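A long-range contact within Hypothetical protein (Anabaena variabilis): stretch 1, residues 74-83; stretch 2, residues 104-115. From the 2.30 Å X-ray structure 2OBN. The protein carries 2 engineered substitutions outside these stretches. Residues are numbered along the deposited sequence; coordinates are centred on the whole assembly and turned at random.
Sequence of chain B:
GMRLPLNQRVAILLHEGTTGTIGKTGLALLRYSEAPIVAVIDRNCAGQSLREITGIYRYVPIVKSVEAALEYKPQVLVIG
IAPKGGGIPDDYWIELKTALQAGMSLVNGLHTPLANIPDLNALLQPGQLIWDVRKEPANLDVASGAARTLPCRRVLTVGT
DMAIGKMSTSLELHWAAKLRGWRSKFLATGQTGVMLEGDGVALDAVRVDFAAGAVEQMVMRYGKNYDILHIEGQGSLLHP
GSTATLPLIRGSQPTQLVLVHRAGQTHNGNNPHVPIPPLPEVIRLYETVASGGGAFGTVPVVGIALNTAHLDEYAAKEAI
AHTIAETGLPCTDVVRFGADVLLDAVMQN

Stretch 1 74-83: PQVLVIGIAP
Stretch 2 (104-115) MSLVNGLHTPLA

Strands 76-79 and 105-108 run parallel, their axes 16° apart and 4.7 Å at closest approach; CA atoms pair Val 76 with Ser 105 (4.6 Å), Leu 77 with Leu 106 (5.0 Å) and Val 78 with Val 107 (4.6 Å). Extended backbones (Leu 77 phi/psi -102/122, Val 107 -113/119) set the ladder: Ser 105 N to Gln 75 O 3.0 Å, Leu 77 N to Ser 105 O 3.0 Å, Val 107 N to Leu 77 O 2.9 Å, Ile 79 N to Val 107 O 2.9 Å. Angles of 168-177° make these hydrogen bonds nearly straight.

On the face bearing Val 76, Val 78, Ser 105 and Val 107, the three valines are t. Val 107 packs against both valines of the other strand: its CG2 lies 3.5 Å from Val 76 CG1, its CB 4.0 Å from Val 78 CG2.

Selenomethionine Met 104 (m, t, p) has its CA-to-CB bond toward stretch 1, and its CE lies 3.8 Å from both Pro 74 CB and Leu 77 CB, a methyl filling the hollow between them.

At the end of the ladder, the CA-to-CB bond of Ile 79 (m, t) points toward stretch 2, with CD1 3.8 Å from Leu 114 CD1 and CG2 4.3 Å from Leu 110 CG. Leu 110 (m, t) places CD2 3.6 Å from Ala 82 CB. A water bridges Ile 79 O (2.5 Å) and Gly 109 N (2.8 Å), continuing the strand link.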

# COMPACT_ATOMS: atom_id res chain seq x y z
N PRO B 74 -17.50 32.95 6.83
CA PRO B 74 -16.46 31.92 6.86
C PRO B 74 -15.29 32.31 5.97
O PRO B 74 -15.46 33.00 4.97
CB PRO B 74 -17.17 30.67 6.31
CG PRO B 74 -18.23 31.20 5.43
CD PRO B 74 -18.68 32.51 6.06
N GLN B 75 -14.10 31.87 6.36
CA GLN B 75 -12.89 32.17 5.63
C GLN B 75 -12.40 30.97 4.82
O GLN B 75 -11.62 31.14 3.87
CB GLN B 75 -11.83 32.63 6.63
CG GLN B 75 -12.15 33.98 7.27
CD GLN B 75 -11.36 34.21 8.54
OE1 GLN B 75 -11.51 33.48 9.52
NE2 GLN B 75 -10.53 35.25 8.55
N VAL B 76 -12.85 29.76 5.20
CA VAL B 76 -12.44 28.52 4.55
C VAL B 76 -13.60 27.56 4.35
O VAL B 76 -14.41 27.37 5.26
CB VAL B 76 -11.39 27.77 5.40
CG1 VAL B 76 -10.84 26.56 4.63
CG2 VAL B 76 -10.25 28.72 5.82
N LEU B 77 -13.71 26.98 3.16
CA LEU B 77 -14.72 25.97 2.91
C LEU B 77 -13.98 24.65 2.96
O LEU B 77 -13.02 24.46 2.20
CB LEU B 77 -15.37 26.13 1.53
CG LEU B 77 -16.45 25.07 1.22
CD1 LEU B 77 -17.68 25.32 2.07
CD2 LEU B 77 -16.83 25.03 -0.24
N VAL B 78 -14.41 23.76 3.86
CA VAL B 78 -13.81 22.44 4.02
C VAL B 78 -14.77 21.40 3.46
O VAL B 78 -15.93 21.31 3.90
CB VAL B 78 -13.52 22.12 5.51
CG1 VAL B 78 -12.85 20.75 5.66
CG2 VAL B 78 -12.65 23.20 6.14
N ILE B 79 -14.29 20.61 2.50
CA ILE B 79 -15.11 19.54 1.91
C ILE B 79 -15.30 18.42 2.96
O ILE B 79 -14.35 17.74 3.35
CB ILE B 79 -14.52 19.00 0.56
CG1 ILE B 79 -14.43 20.13 -0.48
CG2 ILE B 79 -15.39 17.89 -0.01
CD1 ILE B 79 -13.78 19.73 -1.81
N GLY B 80 -16.53 18.26 3.41
CA GLY B 80 -16.87 17.25 4.41
C GLY B 80 -17.70 16.10 3.87
O GLY B 80 -18.23 15.33 4.65
N ILE B 81 -17.80 15.99 2.54
CA ILE B 81 -18.55 14.90 1.90
C ILE B 81 -17.74 14.28 0.78
O ILE B 81 -16.84 14.90 0.24
CB ILE B 81 -19.93 15.33 1.34
CG1 ILE B 81 -19.79 16.62 0.50
CG2 ILE B 81 -20.93 15.48 2.48
CD1 ILE B 81 -21.07 17.07 -0.21
N ALA B 82 -18.08 13.04 0.45
CA ALA B 82 -17.39 12.33 -0.61
C ALA B 82 -18.37 11.36 -1.24
O ALA B 82 -19.05 10.61 -0.53
CB ALA B 82 -16.20 11.60 -0.06
N PRO B 83 -18.47 11.37 -2.58
CA PRO B 83 -19.40 10.45 -3.22
C PRO B 83 -18.89 9.02 -3.10
O PRO B 83 -17.67 8.82 -3.05
CB PRO B 83 -19.36 10.88 -4.68
CG PRO B 83 -18.00 11.43 -4.85
CD PRO B 83 -17.72 12.16 -3.58
N MSE B 104 -12.66 33.10 -0.21
CA MSE B 104 -12.39 32.03 0.74
C MSE B 104 -11.33 31.07 0.22
O MSE B 104 -11.07 31.00 -0.99
CB MSE B 104 -13.65 31.23 1.02
CG MSE B 104 -14.82 32.02 1.56
SE MSE B 104 -16.41 30.91 1.89
CE MSE B 104 -15.72 29.63 2.99
N SER B 105 -10.71 30.35 1.16
CA SER B 105 -9.75 29.30 0.84
C SER B 105 -10.52 27.99 0.81
O SER B 105 -11.69 27.94 1.22
CB SER B 105 -8.60 29.26 1.85
OG SER B 105 -7.68 30.31 1.60
N LEU B 106 -9.88 26.95 0.30
CA LEU B 106 -10.53 25.64 0.15
C LEU B 106 -9.70 24.50 0.72
O LEU B 106 -8.51 24.39 0.43
CB LEU B 106 -10.79 25.38 -1.34
CG LEU B 106 -11.70 24.19 -1.67
N VAL B 107 -10.33 23.65 1.54
CA VAL B 107 -9.67 22.48 2.08
C VAL B 107 -10.34 21.25 1.47
O VAL B 107 -11.54 21.03 1.63
CB VAL B 107 -9.66 22.45 3.61
CG1 VAL B 107 -8.99 21.15 4.12
CG2 VAL B 107 -8.91 23.66 4.16
N ASN B 108 -9.53 20.46 0.75
CA ASN B 108 -9.95 19.29 0.00
C ASN B 108 -9.28 18.00 0.48
O ASN B 108 -8.08 17.82 0.33
CB ASN B 108 -9.59 19.50 -1.47
CG ASN B 108 -9.93 18.30 -2.32
OD1 ASN B 108 -10.93 17.62 -2.06
ND2 ASN B 108 -9.11 18.01 -3.34
N GLY B 109 -10.08 17.08 1.03
CA GLY B 109 -9.59 15.80 1.48
C GLY B 109 -9.80 14.66 0.49
O GLY B 109 -9.38 13.54 0.73
N LEU B 110 -10.45 14.96 -0.63
CA LEU B 110 -10.74 13.95 -1.63
C LEU B 110 -9.47 13.53 -2.34
O LEU B 110 -8.48 14.26 -2.31
CB LEU B 110 -11.72 14.50 -2.67
CG LEU B 110 -13.09 14.96 -2.20
CD1 LEU B 110 -13.85 15.44 -3.43
CD2 LEU B 110 -13.85 13.86 -1.52
N HIS B 111 -9.50 12.35 -2.96
CA HIS B 111 -8.35 11.84 -3.71
C HIS B 111 -8.02 12.73 -4.91
O HIS B 111 -6.85 12.89 -5.25
CB HIS B 111 -8.60 10.41 -4.23
CG HIS B 111 -8.26 9.31 -3.26
ND1 HIS B 111 -6.97 8.93 -2.98
CD2 HIS B 111 -9.06 8.43 -2.60
CE1 HIS B 111 -6.97 7.90 -2.15
NE2 HIS B 111 -8.23 7.58 -1.90
N THR B 112 -9.05 13.27 -5.56
CA THR B 112 -8.86 14.13 -6.73
C THR B 112 -8.34 15.52 -6.29
O THR B 112 -9.02 16.23 -5.53
CB THR B 112 -10.17 14.31 -7.52
OG1 THR B 112 -10.67 13.02 -7.93
CG2 THR B 112 -9.97 15.19 -8.75
N PRO B 113 -7.14 15.90 -6.77
CA PRO B 113 -6.57 17.20 -6.39
C PRO B 113 -7.24 18.39 -7.10
O PRO B 113 -7.48 18.33 -8.31
CB PRO B 113 -5.11 17.08 -6.80
CG PRO B 113 -5.12 16.12 -7.92
CD PRO B 113 -6.25 15.17 -7.67
N LEU B 114 -7.52 19.45 -6.34
CA LEU B 114 -8.21 20.63 -6.85
C LEU B 114 -7.36 21.91 -6.98
O LEU B 114 -7.84 22.91 -7.53
CB LEU B 114 -9.41 20.91 -5.95
CG LEU B 114 -10.51 19.86 -5.91
CD1 LEU B 114 -11.59 20.27 -4.90
CD2 LEU B 114 -11.13 19.62 -7.27
N ALA B 115 -6.13 21.89 -6.47
CA ALA B 115 -5.25 23.07 -6.47
C ALA B 115 -4.76 23.53 -7.84
O ALA B 115 -4.42 24.69 -8.00
CB ALA B 115 -4.06 22.84 -5.55
O HOH W 1 -12.64 16.56 1.95